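PDB 3TBF: glucosamine--fructose-6-phosphate aminotransferase [isomerizing] from Francisella tularensis subsp. tularensis, which probably catalyses, in its full-length form, the formation of glucosamine 6-phosphate from fructose 6-phosphate and glutamine, this crystal structure holding the C-terminal isomerase domain. Local coordinates for residues Ser42-Ala47 / Ser147-Met152; Lys291-Leu296 / Glu316-Asp321. All blocks are in the same frame, centred on the assembly; numbering follows the deposited sequence.

Interaction 1: residues Ser42-Ala47 / Ser147-Met152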
loop_
_atom_site.group_PDB
_atom_site.type_symbol
_atom_site.label_atom_id
_atom_site.label_comp_id
_atom_site.label_asym_id
_atom_site.label_seq_id
_atom_site.Cartn_x
_atom_site.Cartn_y
_atom_site.Cartn_z
ATOM N N SER A 42 -16.079 30.254 -3.892
ATOM C CA SER A 42 -15.818 29.675 -5.211
ATOM C C SER A 42 -16.357 28.247 -5.349
ATOM O O SER A 42 -16.452 27.735 -6.458
ATOM C CB SER A 42 -14.322 29.665 -5.501
ATOM O OG SER A 42 -13.703 28.579 -4.827
ATOM N N PHE A 43 -16.660 27.602 -4.223
ATOM C CA PHE A 43 -17.217 26.252 -4.216
ATOM C C PHE A 43 -18.725 26.306 -4.395
ATOM O O PHE A 43 -19.343 27.366 -4.305
ATOM C CB PHE A 43 -16.906 25.532 -2.900
ATOM C CG PHE A 43 -15.497 25.028 -2.798
ATOM C CD1 PHE A 43 -14.444 25.908 -2.620
ATOM C CD2 PHE A 43 -15.226 23.656 -2.863
ATOM C CE1 PHE A 43 -13.140 25.444 -2.523
ATOM C CE2 PHE A 43 -13.913 23.174 -2.763
ATOM C CZ PHE A 43 -12.871 24.069 -2.594
ATOM N N ASP A 44 -19.317 25.150 -4.646
ATOM C CA ASP A 44 -20.763 25.051 -4.683
ATOM C C ASP A 44 -21.257 25.512 -3.297
ATOM O O ASP A 44 -20.476 25.529 -2.359
ATOM C CB ASP A 44 -21.176 23.619 -5.042
ATOM C CG ASP A 44 -20.393 23.054 -6.277
ATOM O OD1 ASP A 44 -20.283 23.760 -7.308
ATOM O OD2 ASP A 44 -19.880 21.914 -6.221
ATOM N N LYS A 45 -22.504 25.958 -3.157
ATOM C CA LYS A 45 -22.899 26.562 -1.856
ATOM C C LYS A 45 -23.263 25.537 -0.770
ATOM O O LYS A 45 -23.278 25.862 0.411
ATOM C CB LYS A 45 -23.956 27.700 -2.021
ATOM C CG LYS A 45 -25.287 27.363 -2.748
ATOM C CD LYS A 45 -26.437 27.002 -1.759
ATOM C CE LYS A 45 -27.842 27.355 -2.326
ATOM N NZ LYS A 45 -28.427 26.289 -3.219
ATOM N N ARG A 46 -23.491 24.285 -1.174
ATOM C CA ARG A 46 -23.761 23.166 -0.249
ATOM C C ARG A 46 -22.482 22.727 0.426
ATOM O O ARG A 46 -22.508 22.166 1.503
ATOM C CB ARG A 46 -24.292 21.949 -1.008
ATOM C CG ARG A 46 -25.490 22.227 -1.895
ATOM C CD ARG A 46 -26.729 21.580 -1.350
ATOM N NE ARG A 46 -27.986 22.132 -1.913
ATOM C CZ ARG A 46 -29.122 21.432 -1.889
ATOM N NH1 ARG A 46 -29.079 20.199 -1.337
ATOM N NH2 ARG A 46 -30.279 21.929 -2.397
ATOM N N ALA A 47 -21.370 22.973 -0.249
ATOM C CA ALA A 47 -20.047 22.605 0.210
ATOM C C ALA A 47 -19.770 22.924 1.666
ATOM O O ALA A 47 -19.170 22.107 2.363
ATOM C CB ALA A 47 -18.982 23.285 -0.668
ATOM N N SER A 147 -21.997 13.274 -7.708
ATOM C CA SER A 147 -21.475 13.714 -6.426
ATOM C C SER A 147 -22.229 14.951 -5.928
ATOM O O SER A 147 -22.818 15.672 -6.706
ATOM C CB SER A 147 -19.973 14.028 -6.536
ATOM O OG SER A 147 -19.271 12.872 -6.941
ATOM N N ASP A 148 -22.186 15.212 -4.627
ATOM C CA ASP A 148 -22.780 16.431 -4.106
ATOM C C ASP A 148 -22.022 17.663 -4.537
ATOM O O ASP A 148 -22.617 18.688 -4.791
ATOM C CB ASP A 148 -22.804 16.416 -2.591
ATOM C CG ASP A 148 -23.657 15.312 -2.045
ATOM O OD1 ASP A 148 -24.611 14.911 -2.745
ATOM O OD2 ASP A 148 -23.386 14.876 -0.922
ATOM N N ILE A 149 -20.702 17.578 -4.583
ATOM C CA ILE A 149 -19.892 18.708 -4.971
ATOM C C ILE A 149 -18.688 18.261 -5.790
ATOM O O ILE A 149 -18.181 17.158 -5.633
ATOM C CB ILE A 149 -19.491 19.534 -3.734
ATOM C CG1 ILE A 149 -18.718 18.724 -2.703
ATOM C CG2 ILE A 149 -20.723 20.039 -2.996
ATOM C CD1 ILE A 149 -18.265 19.624 -1.541
ATOM N N ALA A 150 -18.231 19.127 -6.659
ATOM C CA ALA A 150 -17.156 18.817 -7.554
ATOM C C ALA A 150 -16.142 19.956 -7.502
ATOM O O ALA A 150 -16.476 21.085 -7.734
ATOM C CB ALA A 150 -17.688 18.676 -8.945
ATOM N N PHE A 151 -14.917 19.644 -7.149
ATOM C CA PHE A 151 -13.807 20.528 -7.341
ATOM C C PHE A 151 -13.127 20.140 -8.665
ATOM O O PHE A 151 -12.600 19.033 -8.789
ATOM C CB PHE A 151 -12.824 20.403 -6.204
ATOM C CG PHE A 151 -11.692 21.334 -6.326
ATOM C CD1 PHE A 151 -10.963 21.423 -7.521
ATOM C CD2 PHE A 151 -11.355 22.171 -5.302
ATOM C CE1 PHE A 151 -9.905 22.311 -7.676
ATOM C CE2 PHE A 151 -10.302 23.092 -5.467
ATOM C CZ PHE A 151 -9.576 23.135 -6.660
HETATM N N MSE A 152 -13.123 21.068 -9.635
HETATM C CA MSE A 152 -12.611 20.779 -10.945
HETATM C C MSE A 152 -11.131 21.176 -11.020
HETATM O O MSE A 152 -10.762 22.265 -10.670
HETATM C CB MSE A 152 -13.382 21.593 -11.998
HETATM C CG MSE A 152 -14.899 21.431 -11.967
HETATM SE SE MSE A 152 -15.438 19.536 -12.097
HETATM C CE MSE A 152 -14.713 19.264 -13.929
#
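Asp44 and Phe43, in the loop that leads into helix 47-52, close over Ile149 and Phe151 on strand 149-152, the last strand in the order 2-1-3-4-5 of the first SIS domain's parallel sheet. Within this chain that strand has one sheet neighbour, strand 129-136, to which Ile149 and Phe151 are hydrogen-bonded through their backbones. The polar link lies on its other side: Ala150 N donates to Asp44 OD2 over 3.3 Å, nearly straight at 163°, and the N-H meets the oxygen almost along its C-O axis. A short acidic side chain suits this place, since it offers an acceptor to an edge N-H.

The apolar contacts flank this bond. Ile149 CG1 stands between the backbone N and the carbonyl carbon (chi1 58°), and an extended chi2 carries CD1 to the small Ala47, 3.8 Å from its CB; Leu50 and Phe51 also pack on the isoleucine. Farther along the strand, the rings of Phe43 and Phe151 are inclined at 71°, with centroids 5.7 Å apart, and helix 165-184 packs on both. Their closest approach brings Phe43 CZ to the edge of the Phe151 ring, 3.6 Å from CD2 and near the ring plane.

Interaction 2: residues Lys291-Leu296 / Glu316-Asp321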
loop_
_atom_site.group_PDB
_atom_site.type_symbol
_atom_site.label_atom_id
_atom_site.label_comp_id
_atom_site.label_asym_id
_atom_site.label_seq_id
_atom_site.Cartn_x
_atom_site.Cartn_y
_atom_site.Cartn_z
ATOM N N LYS A 291 17.383 10.470 8.544
ATOM C CA LYS A 291 16.899 9.083 8.384
ATOM C C LYS A 291 17.086 8.608 6.936
ATOM O O LYS A 291 17.502 7.463 6.691
ATOM C CB LYS A 291 15.407 8.907 8.708
ATOM C CG LYS A 291 14.843 9.615 9.912
ATOM C CD LYS A 291 15.357 9.088 11.197
ATOM C CE LYS A 291 14.738 9.901 12.356
ATOM N NZ LYS A 291 15.004 11.405 12.355
ATOM N N THR A 292 16.765 9.502 5.993
ATOM C CA THR A 292 16.773 9.149 4.585
ATOM C C THR A 292 18.196 8.895 4.092
ATOM O O THR A 292 18.467 7.919 3.392
ATOM C CB THR A 292 16.064 10.231 3.751
ATOM O OG1 THR A 292 14.642 10.092 3.899
ATOM C CG2 THR A 292 16.423 10.105 2.298
ATOM N N LEU A 293 19.108 9.767 4.480
ATOM C CA LEU A 293 20.530 9.574 4.167
ATOM C C LEU A 293 21.071 8.255 4.753
ATOM O O LEU A 293 21.893 7.545 4.130
ATOM C CB LEU A 293 21.351 10.740 4.726
ATOM C CG LEU A 293 21.205 12.027 3.945
ATOM C CD1 LEU A 293 21.829 13.209 4.753
ATOM C CD2 LEU A 293 21.855 11.874 2.565
ATOM N N SER A 294 20.574 7.937 5.945
ATOM C CA SER A 294 20.901 6.682 6.583
ATOM C C SER A 294 20.322 5.490 5.788
ATOM O O SER A 294 21.010 4.482 5.595
ATOM C CB SER A 294 20.415 6.713 8.033
ATOM O OG SER A 294 20.495 5.442 8.606
ATOM N N ASN A 295 19.081 5.607 5.300
ATOM C CA ASN A 295 18.494 4.537 4.476
ATOM C C ASN A 295 19.223 4.423 3.144
ATOM O O ASN A 295 19.459 3.339 2.604
ATOM C CB ASN A 295 17.021 4.793 4.213
ATOM C CG ASN A 295 16.183 4.887 5.496
ATOM O OD1 ASN A 295 15.255 5.710 5.567
ATOM N ND2 ASN A 295 16.482 4.035 6.499
ATOM N N LEU A 296 19.613 5.575 2.619
ATOM C CA LEU A 296 20.315 5.596 1.368
ATOM C C LEU A 296 21.694 4.966 1.505
ATOM O O LEU A 296 22.183 4.325 0.587
ATOM C CB LEU A 296 20.358 7.024 0.839
ATOM C CG LEU A 296 19.033 7.426 0.186
ATOM C CD1 LEU A 296 18.913 8.920 0.060
ATOM C CD2 LEU A 296 18.903 6.772 -1.175
ATOM N N GLU A 316 24.545 19.775 -0.019
ATOM C CA GLU A 316 25.844 19.707 0.638
ATOM C C GLU A 316 25.937 18.511 1.559
ATOM O O GLU A 316 26.992 17.905 1.685
ATOM C CB GLU A 316 26.084 20.968 1.445
ATOM C CG GLU A 316 27.277 21.755 0.945
ATOM C CD GLU A 316 27.138 22.167 -0.521
ATOM O OE1 GLU A 316 27.454 21.311 -1.395
ATOM O OE2 GLU A 316 26.721 23.338 -0.778
ATOM N N ARG A 317 24.822 18.167 2.194
ATOM C CA ARG A 317 24.728 16.975 3.040
ATOM C C ARG A 317 24.586 15.649 2.276
ATOM O O ARG A 317 24.617 14.584 2.872
ATOM C CB ARG A 317 23.599 17.175 4.054
ATOM C CG ARG A 317 23.972 18.231 5.102
ATOM C CD ARG A 317 22.799 18.715 5.930
ATOM N NE ARG A 317 22.000 19.758 5.279
ATOM C CZ ARG A 317 20.924 20.332 5.833
ATOM N NH1 ARG A 317 20.518 19.963 7.048
ATOM N NH2 ARG A 317 20.245 21.281 5.189
ATOM N N VAL A 318 24.482 15.714 0.960
ATOM C CA VAL A 318 24.297 14.524 0.165
ATOM C C VAL A 318 25.576 14.127 -0.551
ATOM O O VAL A 318 25.900 14.661 -1.607
ATOM C CB VAL A 318 23.173 14.713 -0.862
ATOM C CG1 VAL A 318 23.239 13.605 -1.862
ATOM C CG2 VAL A 318 21.819 14.787 -0.163
ATOM N N ASN A 319 26.260 13.141 0.009
ATOM C CA ASN A 319 27.509 12.656 -0.533
ATOM C C ASN A 319 27.557 11.116 -0.685
ATOM O O ASN A 319 27.737 10.395 0.297
ATOM C CB ASN A 319 28.636 13.149 0.372
ATOM C CG ASN A 319 28.586 14.679 0.592
ATOM O OD1 ASN A 319 28.313 15.155 1.703
ATOM N ND2 ASN A 319 28.815 15.450 -0.484
ATOM N N PHE A 320 27.410 10.624 -1.921
ATOM C CA PHE A 320 27.596 9.199 -2.242
ATOM C C PHE A 320 28.517 8.998 -3.430
ATOM O O PHE A 320 28.227 9.480 -4.523
ATOM C CB PHE A 320 26.239 8.524 -2.498
ATOM C CG PHE A 320 25.318 8.608 -1.328
ATOM C CD1 PHE A 320 25.376 7.675 -0.338
ATOM C CD2 PHE A 320 24.438 9.673 -1.187
ATOM C CE1 PHE A 320 24.547 7.757 0.766
ATOM C CE2 PHE A 320 23.606 9.766 -0.068
ATOM C CZ PHE A 320 23.673 8.803 0.909
ATOM N N ASP A 321 29.628 8.295 -3.203
ATOM C CA ASP A 321 30.599 8.007 -4.256
ATOM C C ASP A 321 29.831 7.440 -5.441
ATOM O O ASP A 321 28.931 6.604 -5.260
ATOM C CB ASP A 321 31.682 7.009 -3.761
ATOM C CG ASP A 321 32.918 6.902 -4.731
ATOM O OD1 ASP A 321 34.036 7.366 -4.350
ATOM O OD2 ASP A 321 32.773 6.347 -5.866
#
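Leu293 and Phe320 both set CG anti to their own carbonyl carbon, beside the backbone N (chi1 -74° and -59°), and in Leu293 an extended chi2 (168°) places CD1; the leucine's CD2 methyl and the ring of Phe320 meet between helix 289-301 and the loop that precedes strand 324-328. Branched at its end, Leu293 has methyls that serve different partners. Leu293 CD1 lies 3.6 Å from Arg317 O, whereas Leu293 CD2 touches Val318 CG2 at 4.0 Å and comes to the edge of the Phe320 ring, near its plane, 3.8 Å from CE2.

One helical turn on, Leu296 CB approaches Phe320 CZ at 3.8 Å, so the outer end of the ring bridges two leucines spaced i and i+3. The flat, long phenylalanine suits a loop position from which it must reach across to the helix; Leu293 O also lies in the plane of its ring, at the edge, 3.9 Å from CZ. The compact Val318 also packs on Leu308 and Val310 of strand 305-311, while Leu296 reaches Leu308 from the helix. Apolar packing thus holds the cluster of Leu293, Leu296, Val318 and Phe320, with the carbonyl oxygens Arg317 O and Leu293 O beside it, and a hydrogen bond between Asp321 O and His300 NE2 adds a polar tie between loop and helix farther along.

Interaction 1 is complete before interaction 2 begins along the chain, and each belongs to a different SIS domain. Their centres are 44 Å apart, on opposite sides of the chain's centre, with about 29 Å between nearest atoms, so they do not touch and share no helix, strand or sheet. The two domains nevertheless repeat one design, a five-stranded parallel sheet of order 2-1-3-4-5. Interaction 1 packs a loop from before the first sheet directly on its edge strand, 149-152; interaction 2 joins helix 289-301 to the connection leading into strand 324-328, in the layer over strands 278-283 and 305-311. The two contacts therefore occupy non-equivalent places in the paired domains.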